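Long-range contacts in putative hyaluronoglucosaminidase (Clostridium perfringens, PDB 6PWI), which probably acts as a family 84 glycoside hydrolase with hexosaminidase activity, this chain holding the N-terminal domain, the catalytic barrel and a helical region: residues Ile39-Lys44 with Ile171-Asp176; Ile360-Asp365 with Glu377-Ala382; Val550-Asp555 with Thr590-His595. One frame throughout, in Å; residues are numbered along the deposited sequence.

Contact 1. Residues Ile39-Lys44 with Ile171-Asp176; sequences IPQSIK and IEDYSD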
loop_
_atom_site.group_PDB
_atom_site.type_symbol
_atom_site.label_atom_id
_atom_site.label_comp_id
_atom_site.label_asym_id
_atom_site.label_seq_id
_atom_site.Cartn_x
_atom_site.Cartn_y
_atom_site.Cartn_z
ATOM N N ILE A 39 -3.234 -13.227 1.670
ATOM C CA ILE A 39 -3.702 -14.543 2.074
ATOM C C ILE A 39 -4.510 -15.145 0.927
ATOM O O ILE A 39 -5.538 -14.593 0.537
ATOM C CB ILE A 39 -4.539 -14.472 3.369
ATOM C CG1 ILE A 39 -3.772 -13.823 4.528
ATOM C CG2 ILE A 39 -5.067 -15.854 3.734
ATOM C CD1 ILE A 39 -2.609 -14.641 5.047
ATOM N N PRO A 40 -4.086 -16.301 0.366
ATOM C CA PRO A 40 -4.784 -16.891 -0.774
ATOM C C PRO A 40 -6.202 -17.259 -0.352
ATOM O O PRO A 40 -6.445 -17.590 0.807
ATOM C CB PRO A 40 -3.960 -18.147 -1.082
ATOM C CG PRO A 40 -2.609 -17.840 -0.488
ATOM C CD PRO A 40 -2.932 -17.104 0.793
ATOM N N GLN A 41 -7.129 -17.185 -1.307
ATOM C CA GLN A 41 -8.514 -17.516 -1.031
ATOM C C GLN A 41 -8.606 -18.975 -0.591
ATOM O O GLN A 41 -9.424 -19.305 0.264
ATOM C CB GLN A 41 -9.393 -17.201 -2.239
ATOM C CG GLN A 41 -9.353 -15.736 -2.646
ATOM C CD GLN A 41 -10.206 -14.814 -1.808
ATOM O OE1 GLN A 41 -11.046 -15.239 -1.020
ATOM N NE2 GLN A 41 -10.007 -13.518 -1.988
ATOM N N SER A 42 -7.748 -19.831 -1.162
ATOM C CA SER A 42 -7.762 -21.256 -0.865
ATOM C C SER A 42 -6.417 -21.892 -1.212
ATOM O O SER A 42 -5.952 -21.792 -2.348
ATOM C CB SER A 42 -8.888 -21.947 -1.594
ATOM O OG SER A 42 -8.871 -23.338 -1.322
ATOM N N ILE A 43 -5.803 -22.545 -0.218
ATOM C CA ILE A 43 -4.586 -23.313 -0.428
ATOM C C ILE A 43 -4.740 -24.686 0.232
ATOM O O ILE A 43 -5.254 -24.807 1.349
ATOM C CB ILE A 43 -3.330 -22.544 0.037
ATOM C CG1 ILE A 43 -2.048 -23.279 -0.372
ATOM C CG2 ILE A 43 -3.366 -22.267 1.535
ATOM C CD1 ILE A 43 -0.777 -22.500 -0.157
ATOM N N LYS A 44 -4.312 -25.724 -0.495
ATOM C CA LYS A 44 -4.436 -27.101 -0.049
ATOM C C LYS A 44 -3.086 -27.793 -0.184
ATOM O O LYS A 44 -2.384 -27.612 -1.177
ATOM C CB LYS A 44 -5.511 -27.829 -0.855
ATOM C CG LYS A 44 -6.932 -27.467 -0.458
ATOM C CD LYS A 44 -7.958 -27.775 -1.516
ATOM C CE LYS A 44 -9.360 -27.461 -1.039
ATOM N NZ LYS A 44 -10.315 -27.461 -2.171
ATOM N N ILE A 171 -3.150 -24.080 -4.993
ATOM C CA ILE A 171 -3.707 -22.777 -4.673
ATOM C C ILE A 171 -4.835 -22.502 -5.661
ATOM O O ILE A 171 -4.630 -22.587 -6.869
ATOM C CB ILE A 171 -2.631 -21.667 -4.738
ATOM C CG1 ILE A 171 -1.472 -21.906 -3.769
ATOM C CG2 ILE A 171 -3.252 -20.294 -4.521
ATOM C CD1 ILE A 171 -0.294 -20.985 -3.988
ATOM N N GLU A 172 -6.020 -22.175 -5.138
ATOM C CA GLU A 172 -7.102 -21.683 -5.976
ATOM C C GLU A 172 -7.420 -20.251 -5.549
ATOM O O GLU A 172 -8.140 -20.040 -4.574
ATOM C CB GLU A 172 -8.329 -22.594 -5.881
ATOM C CG GLU A 172 -8.082 -24.013 -6.378
ATOM C CD GLU A 172 -9.098 -25.040 -5.894
ATOM O OE1 GLU A 172 -8.821 -25.720 -4.867
ATOM O OE2 GLU A 172 -10.168 -25.161 -6.542
ATOM N N ASP A 173 -6.872 -19.274 -6.282
ATOM C CA ASP A 173 -6.815 -17.913 -5.775
ATOM C C ASP A 173 -7.590 -16.959 -6.678
ATOM O O ASP A 173 -7.778 -17.212 -7.869
ATOM C CB ASP A 173 -5.370 -17.460 -5.558
ATOM C CG ASP A 173 -5.199 -16.507 -4.387
ATOM O OD1 ASP A 173 -6.232 -16.056 -3.823
ATOM O OD2 ASP A 173 -4.038 -16.219 -4.042
ATOM N N TYR A 174 -8.039 -15.856 -6.074
ATOM C CA TYR A 174 -8.674 -14.765 -6.792
ATOM C C TYR A 174 -8.715 -13.526 -5.899
ATOM O O TYR A 174 -8.437 -13.607 -4.707
ATOM C CB TYR A 174 -10.079 -15.167 -7.244
ATOM C CG TYR A 174 -11.041 -15.424 -6.114
ATOM C CD1 TYR A 174 -11.744 -14.386 -5.521
ATOM C CD2 TYR A 174 -11.254 -16.714 -5.648
ATOM C CE1 TYR A 174 -12.631 -14.627 -4.483
ATOM C CE2 TYR A 174 -12.142 -16.974 -4.616
ATOM C CZ TYR A 174 -12.828 -15.925 -4.032
ATOM O OH TYR A 174 -13.698 -16.190 -3.017
ATOM N N SER A 175 -9.073 -12.386 -6.495
ATOM C CA SER A 175 -9.123 -11.127 -5.777
ATOM C C SER A 175 -10.572 -10.741 -5.507
ATOM O O SER A 175 -11.426 -10.874 -6.379
ATOM C CB SER A 175 -8.424 -10.038 -6.533
ATOM O OG SER A 175 -8.463 -8.822 -5.795
ATOM N N ASP A 176 -10.819 -10.243 -4.291
ATOM C CA ASP A 176 -12.110 -9.683 -3.940
ATOM C C ASP A 176 -12.297 -8.358 -4.672
ATOM O O ASP A 176 -13.389 -8.076 -5.147
ATOM C CB ASP A 176 -12.281 -9.572 -2.424
ATOM C CG ASP A 176 -12.562 -10.915 -1.774
ATOM O OD1 ASP A 176 -13.415 -11.658 -2.320
ATOM O OD2 ASP A 176 -11.912 -11.221 -0.742
HETATM O O HOH W 1 -7.216 -24.648 -3.045
#

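Contact 2. Residues Ile360-Asp365 with Glu377-Ala382; sequences IMWTGD and EFFEEA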
loop_
_atom_site.group_PDB
_atom_site.type_symbol
_atom_site.label_atom_id
_atom_site.label_comp_id
_atom_site.label_asym_id
_atom_site.label_seq_id
_atom_site.Cartn_x
_atom_site.Cartn_y
_atom_site.Cartn_z
ATOM N N ILE A 360 -15.825 5.137 -10.571
ATOM C CA ILE A 360 -15.922 6.410 -9.875
ATOM C C ILE A 360 -15.439 6.223 -8.434
ATOM O O ILE A 360 -15.813 5.259 -7.765
ATOM C CB ILE A 360 -17.367 6.936 -9.960
ATOM C CG1 ILE A 360 -17.753 7.239 -11.411
ATOM C CG2 ILE A 360 -17.555 8.137 -9.045
ATOM C CD1 ILE A 360 -19.236 7.158 -11.707
ATOM N N MET A 361 -14.597 7.152 -7.969
ATOM C CA MET A 361 -13.929 7.017 -6.685
ATOM C C MET A 361 -14.705 7.757 -5.597
ATOM O O MET A 361 -15.611 8.538 -5.885
ATOM C CB MET A 361 -12.496 7.549 -6.740
ATOM C CG MET A 361 -11.653 6.857 -7.780
ATOM S SD MET A 361 -9.894 7.002 -7.410
ATOM C CE MET A 361 -9.707 5.683 -6.209
ATOM N N TRP A 362 -14.310 7.502 -4.345
ATOM C CA TRP A 362 -15.051 7.881 -3.155
ATOM C C TRP A 362 -14.101 7.745 -1.972
ATOM O O TRP A 362 -13.353 6.768 -1.911
ATOM C CB TRP A 362 -16.233 6.922 -3.000
ATOM C CG TRP A 362 -17.265 7.262 -1.969
ATOM C CD1 TRP A 362 -17.560 6.561 -0.832
ATOM C CD2 TRP A 362 -18.203 8.349 -2.023
ATOM N NE1 TRP A 362 -18.607 7.146 -0.168
ATOM C CE2 TRP A 362 -19.016 8.247 -0.873
ATOM C CE3 TRP A 362 -18.425 9.395 -2.926
ATOM C CZ2 TRP A 362 -20.034 9.157 -0.606
ATOM C CZ3 TRP A 362 -19.431 10.295 -2.660
ATOM C CH2 TRP A 362 -20.224 10.169 -1.518
ATOM N N THR A 363 -14.128 8.713 -1.047
ATOM C CA THR A 363 -13.226 8.628 0.091
ATOM C C THR A 363 -13.977 8.185 1.342
ATOM O O THR A 363 -13.346 7.945 2.370
ATOM C CB THR A 363 -12.414 9.910 0.317
ATOM O OG1 THR A 363 -13.280 10.885 0.900
ATOM C CG2 THR A 363 -11.767 10.432 -0.948
ATOM N N GLY A 364 -15.313 8.087 1.245
ATOM C CA GLY A 364 -16.154 7.653 2.353
ATOM C C GLY A 364 -17.140 8.731 2.813
ATOM O O GLY A 364 -17.579 9.572 2.026
ATOM N N ASP A 365 -17.486 8.685 4.107
ATOM C CA ASP A 365 -18.442 9.612 4.697
ATOM C C ASP A 365 -17.848 11.019 4.775
ATOM O O ASP A 365 -18.570 12.007 4.654
ATOM C CB ASP A 365 -18.910 9.104 6.061
ATOM C CG ASP A 365 -20.036 8.084 5.986
ATOM O OD1 ASP A 365 -20.414 7.688 4.855
ATOM O OD2 ASP A 365 -20.552 7.704 7.063
ATOM N N GLU A 377 -23.162 1.739 0.607
ATOM C CA GLU A 377 -24.595 1.673 0.343
ATOM C C GLU A 377 -25.082 3.039 -0.136
ATOM O O GLU A 377 -25.893 3.131 -1.058
ATOM C CB GLU A 377 -25.384 1.265 1.590
ATOM C CG GLU A 377 -25.365 -0.221 1.900
ATOM C CD GLU A 377 -25.831 -0.619 3.299
ATOM O OE1 GLU A 377 -26.311 0.264 4.059
ATOM O OE2 GLU A 377 -25.721 -1.822 3.634
ATOM N N PHE A 378 -24.584 4.098 0.515
ATOM C CA PHE A 378 -24.988 5.448 0.167
ATOM C C PHE A 378 -24.540 5.761 -1.261
ATOM O O PHE A 378 -25.333 6.243 -2.071
ATOM C CB PHE A 378 -24.450 6.484 1.160
ATOM C CG PHE A 378 -24.671 7.901 0.686
ATOM C CD1 PHE A 378 -25.843 8.575 0.985
ATOM C CD2 PHE A 378 -23.740 8.538 -0.120
ATOM C CE1 PHE A 378 -26.065 9.864 0.522
ATOM C CE2 PHE A 378 -23.963 9.824 -0.585
ATOM C CZ PHE A 378 -25.122 10.488 -0.261
ATOM N N PHE A 379 -23.256 5.492 -1.538
ATOM C CA PHE A 379 -22.666 5.777 -2.834
ATOM C C PHE A 379 -23.459 5.071 -3.930
ATOM O O PHE A 379 -23.760 5.674 -4.958
ATOM C CB PHE A 379 -21.195 5.351 -2.881
ATOM C CG PHE A 379 -20.525 5.635 -4.203
ATOM C CD1 PHE A 379 -19.790 6.797 -4.390
ATOM C CD2 PHE A 379 -20.652 4.757 -5.270
ATOM C CE1 PHE A 379 -19.182 7.065 -5.607
ATOM C CE2 PHE A 379 -20.053 5.029 -6.490
ATOM C CZ PHE A 379 -19.316 6.178 -6.654
ATOM N N GLU A 380 -23.789 3.795 -3.693
ATOM C CA GLU A 380 -24.482 2.982 -4.678
ATOM C C GLU A 380 -25.877 3.546 -4.945
ATOM O O GLU A 380 -26.285 3.659 -6.098
ATOM C CB GLU A 380 -24.504 1.504 -4.270
ATOM C CG GLU A 380 -25.071 0.603 -5.358
ATOM C CD GLU A 380 -24.817 -0.892 -5.243
ATOM O OE1 GLU A 380 -24.080 -1.319 -4.323
ATOM O OE2 GLU A 380 -25.355 -1.635 -6.087
ATOM N N GLU A 381 -26.591 3.908 -3.875
ATOM C CA GLU A 381 -27.930 4.471 -3.954
ATOM C C GLU A 381 -27.899 5.780 -4.754
ATOM O O GLU A 381 -28.831 6.068 -5.499
ATOM C CB GLU A 381 -28.460 4.659 -2.529
ATOM C CG GLU A 381 -29.973 4.699 -2.395
ATOM C CD GLU A 381 -30.509 4.493 -0.978
ATOM O OE1 GLU A 381 -29.792 3.874 -0.143
ATOM O OE2 GLU A 381 -31.648 4.946 -0.700
ATOM N N ALA A 382 -26.816 6.559 -4.615
ATOM C CA ALA A 382 -26.738 7.902 -5.174
ATOM C C ALA A 382 -26.234 7.891 -6.619
ATOM O O ALA A 382 -26.694 8.671 -7.451
ATOM C CB ALA A 382 -25.868 8.775 -4.300
#

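Contact 3. Residues Val550-Asp555 with Thr590-His595; sequences VDSLRD and TASRSH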
loop_
_atom_site.group_PDB
_atom_site.type_symbol
_atom_site.label_atom_id
_atom_site.label_comp_id
_atom_site.label_asym_id
_atom_site.label_seq_id
_atom_site.Cartn_x
_atom_site.Cartn_y
_atom_site.Cartn_z
ATOM N N VAL A 550 13.545 8.535 14.209
ATOM C CA VAL A 550 14.290 7.606 15.038
ATOM C C VAL A 550 15.090 8.411 16.059
ATOM O O VAL A 550 15.226 7.993 17.205
ATOM C CB VAL A 550 15.164 6.671 14.181
ATOM C CG1 VAL A 550 16.009 5.730 15.020
ATOM C CG2 VAL A 550 14.314 5.878 13.197
ATOM N N ASP A 551 15.587 9.582 15.638
ATOM C CA ASP A 551 16.342 10.477 16.500
ATOM C C ASP A 551 15.445 10.973 17.634
ATOM O O ASP A 551 15.851 11.008 18.797
ATOM C CB ASP A 551 16.945 11.642 15.707
ATOM C CG ASP A 551 18.108 11.252 14.804
ATOM O OD1 ASP A 551 18.749 10.212 15.077
ATOM O OD2 ASP A 551 18.372 11.995 13.824
ATOM N N SER A 552 14.209 11.340 17.287
ATOM C CA SER A 552 13.270 11.836 18.275
ATOM C C SER A 552 12.912 10.718 19.251
ATOM O O SER A 552 12.899 10.930 20.461
ATOM C CB SER A 552 12.062 12.431 17.610
ATOM O OG SER A 552 11.218 13.041 18.565
ATOM N N LEU A 553 12.671 9.517 18.716
ATOM C CA LEU A 553 12.285 8.381 19.538
ATOM C C LEU A 553 13.432 7.952 20.455
ATOM O O LEU A 553 13.185 7.527 21.586
ATOM C CB LEU A 553 11.825 7.223 18.649
ATOM C CG LEU A 553 11.367 5.977 19.401
ATOM C CD1 LEU A 553 10.117 6.258 20.216
ATOM C CD2 LEU A 553 11.138 4.819 18.444
ATOM N N ARG A 554 14.676 8.040 19.965
ATOM C CA ARG A 554 15.822 7.688 20.787
ATOM C C ARG A 554 15.831 8.561 22.043
ATOM O O ARG A 554 15.962 8.056 23.156
ATOM C CB ARG A 554 17.131 7.819 20.003
ATOM C CG ARG A 554 18.380 7.518 20.822
ATOM C CD ARG A 554 19.695 7.672 20.081
ATOM N NE ARG A 554 19.664 7.001 18.786
ATOM C CZ ARG A 554 19.522 7.619 17.612
ATOM N NH1 ARG A 554 19.491 6.914 16.492
ATOM N NH2 ARG A 554 19.408 8.937 17.563
ATOM N N ASP A 555 15.643 9.868 21.844
ATOM C CA ASP A 555 15.608 10.833 22.928
ATOM C C ASP A 555 14.448 10.538 23.886
ATOM O O ASP A 555 14.632 10.631 25.102
ATOM C CB ASP A 555 15.631 12.265 22.391
ATOM C CG ASP A 555 16.861 12.570 21.544
ATOM O OD1 ASP A 555 17.888 11.858 21.696
ATOM O OD2 ASP A 555 16.795 13.523 20.735
ATOM N N THR A 590 13.763 17.678 25.798
ATOM C CA THR A 590 14.021 18.838 24.954
ATOM C C THR A 590 14.697 18.394 23.657
ATOM O O THR A 590 14.292 18.821 22.580
ATOM C CB THR A 590 14.751 19.960 25.703
ATOM O OG1 THR A 590 13.736 20.545 26.514
ATOM C CG2 THR A 590 15.301 21.034 24.788
ATOM N N ALA A 591 15.706 17.522 23.789
ATOM C CA ALA A 591 16.446 16.945 22.677
ATOM C C ALA A 591 15.497 16.295 21.663
ATOM O O ALA A 591 15.682 16.435 20.454
ATOM C CB ALA A 591 17.464 15.958 23.202
ATOM N N SER A 592 14.474 15.597 22.166
ATOM C CA SER A 592 13.558 14.864 21.312
ATOM C C SER A 592 12.820 15.817 20.374
ATOM O O SER A 592 12.254 15.373 19.376
ATOM C CB SER A 592 12.595 14.046 22.129
ATOM O OG SER A 592 11.522 14.855 22.593
ATOM N N ARG A 593 12.843 17.122 20.690
ATOM C CA ARG A 593 12.080 18.111 19.942
ATOM C C ARG A 593 12.997 18.944 19.048
ATOM O O ARG A 593 12.568 19.938 18.467
ATOM C CB ARG A 593 11.315 19.031 20.896
ATOM C CG ARG A 593 10.145 18.365 21.602
ATOM C CD ARG A 593 9.604 19.209 22.744
ATOM N NE ARG A 593 9.036 20.496 22.348
ATOM C CZ ARG A 593 7.783 20.688 21.930
ATOM N NH1 ARG A 593 6.936 19.676 21.819
ATOM N NH2 ARG A 593 7.384 21.901 21.603
ATOM N N SER A 594 14.254 18.522 18.920
ATOM C CA SER A 594 15.267 19.380 18.327
ATOM C C SER A 594 15.486 19.075 16.841
ATOM O O SER A 594 16.211 19.807 16.173
ATOM C CB SER A 594 16.559 19.298 19.113
ATOM O OG SER A 594 17.049 17.964 19.129
ATOM N N HIS A 595 14.852 18.014 16.327
ATOM C CA HIS A 595 15.142 17.499 14.995
ATOM C C HIS A 595 14.232 18.135 13.945
ATOM O O HIS A 595 13.165 18.653 14.265
ATOM C CB HIS A 595 15.078 15.969 15.000
ATOM C CG HIS A 595 15.797 15.370 16.161
ATOM N ND1 HIS A 595 17.175 15.203 16.174
ATOM C CD2 HIS A 595 15.349 14.919 17.353
ATOM C CE1 HIS A 595 17.541 14.655 17.319
ATOM N NE2 HIS A 595 16.435 14.469 18.058
#

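Contact 1. Residues Ile39-Lys44 with Ile171-Asp176
Ile43 and Ile171 form an antiparallel, non-hydrogen-bonded pair in the mixed sheet of the N-terminal domain, which resembles domain 2 of family 20 glycosidases. Their branched side chains suit a strand and run alongside each other on the same face of the sheet, with Ile43 CG1 3.7 Å from Ile171 CG1. Next along the ladder, Glu172 N donates to Ser42 O at 2.8 Å. Lys44 NZ makes a rather long salt bridge to Glu172 OE1 (3.5 Å), while a water donates to the same carboxylate oxygen and accepts from Ser42 OG.

Ahead of Ser42, the side chains of Gln41 and Asp173 make most of the links. Asp173 OD1 receives Gln41 N (2.9 Å) from one face of its carboxylate plane and Tyr174 N from the other, and Trp444 NE1 adds a further bond to this oxygen of a buried residue; so many donors would favour a charged aspartate. Glutamine suits position 41 because it offers both a flat amide and a donor. Its chain bends at chi2 (-79°), laying the amide nearly parallel to the Tyr174 ring, planes 9° apart, with Gln41 CG 3.5 Å from the ring centroid over one face. Gln41 NE2 then reaches Tyr174 O at 3.1 Å, from above the carbonyl plane, and bonds weakly to Asp176 OD2 at 3.2 Å, an oxygen that also accepts from the backbone N of Arg446.

Contact 2. Residues Ile360-Asp365 with Glu377-Ala382
Trp362 and Phe379 form an offset edge-to-face pair: the edge of the phenylalanine is directed at the face of the indole, the ring planes stand 66° apart, and the centroid of the indole five-membered ring lies 4.9 Å from that of the Phe379 ring. Phe379 CD1 lies over the indole, set toward its rim, while Gly364 O lies over the opposite face. A CH-pi contact joins the same two residues, with Phe379 CB 4.1 Å from the centroid of the five-membered ring and almost on its normal. Both side chains leave their backbones with CG anti to N (chi1 -170° for Trp362, -179° for Phe379), which sends each toward the other's backbone and brings the edge of Phe379 over the indole face.

The pair belongs to a beta-alpha-beta unit of the (beta/alpha)8 barrel, in which helix 373-383 connects the sixth strand, 359-362, to the seventh, 387-391. The axes of the short segments 360-362 and 377-382 approach to 10.7 Å, a spacing filled well by aromatic residues.

Apolar contacts extend the layer in both directions. Ile360 CG2 meets the edge of the Phe379 ring, 3.6 Å from Phe379 CZ, where a beta-branched residue fits a strand facing a helix. At the far end of the indole, Trp362 CZ2 lies 3.8 Å from Phe378 CD2.

One polar link lies beside this layer: Trp362 NE1 hydrogen-bonds to Thr375 OG1, which also bonds Asp365 OD1.

Contact 3. Residues Val550-Asp555 with Thr590-His595
The His595 imidazole is held on both faces and at its edge: Asp551 CB lies over the centre of one face, Ser594 OG over the centre of the other, and the Asp555 carboxylate sits at the edge. The site belongs to a helical hairpin in which helix 540-572 is followed, after a very short link, by helix 575-591 running back beside it; the chain then makes a type I beta turn from Ala591 to Ser594, closed by Ser594 N bonding Ala591 O at 3.0 Å.

The turn delivers the histidine to the side of helix 540-572. Asp551 and Asp555 lie one turn apart on that helix and both reach His595, the first with its methylene, the second with its carboxylate. Asp551 supplies a CH-pi contact, its CB 3.6 Å from the centroid of the His595 ring, while its carboxylate turns to other partners: OD1 takes a salt bridge from Arg554 NH2 (2.9 Å) and OD2 pairs with Lys547.

Asp555 supplies the polar grip. His595 NE2 donates to Asp555 OD2 at 2.9 Å, almost straight (165°) and close to the plane of the ring; the carboxylate receives it on its syn side, tilted 30° out of its own plane. Aspartate is short enough to remain close to the helix here, and its negative charge would probably favour a protonated imidazole. The methylene of Asp555 also packs against Ser592, its CB 3.5 Å from Ser592 CB.

A second bond uses a small hydroxyl on the helix to tie in a carbonyl within the turn: with OG anti to the backbone N (chi1 -174°), Ser552 OG donates to Ser592 O at 2.7 Å.

The three contacts follow one another along the chain, and contacts 1 and 3 lie on opposite sides of its centre. Contact 1 lies in the N-terminal sheet domain, contact 2 in the wall of the catalytic barrel and contact 3 in the helical region beyond it. The centres of contacts 1 and 2 are 28 Å apart, with nearest atoms about 13 Å apart; contact 3 is more remote, its centre 44 Å from that of contact 1 and 42 Å from that of contact 2. None lies at the predicted active site. Asp299, the predicted proton donor, follows the fourth barrel strand, 293-296, and contact 2, on the sixth, lies away from it.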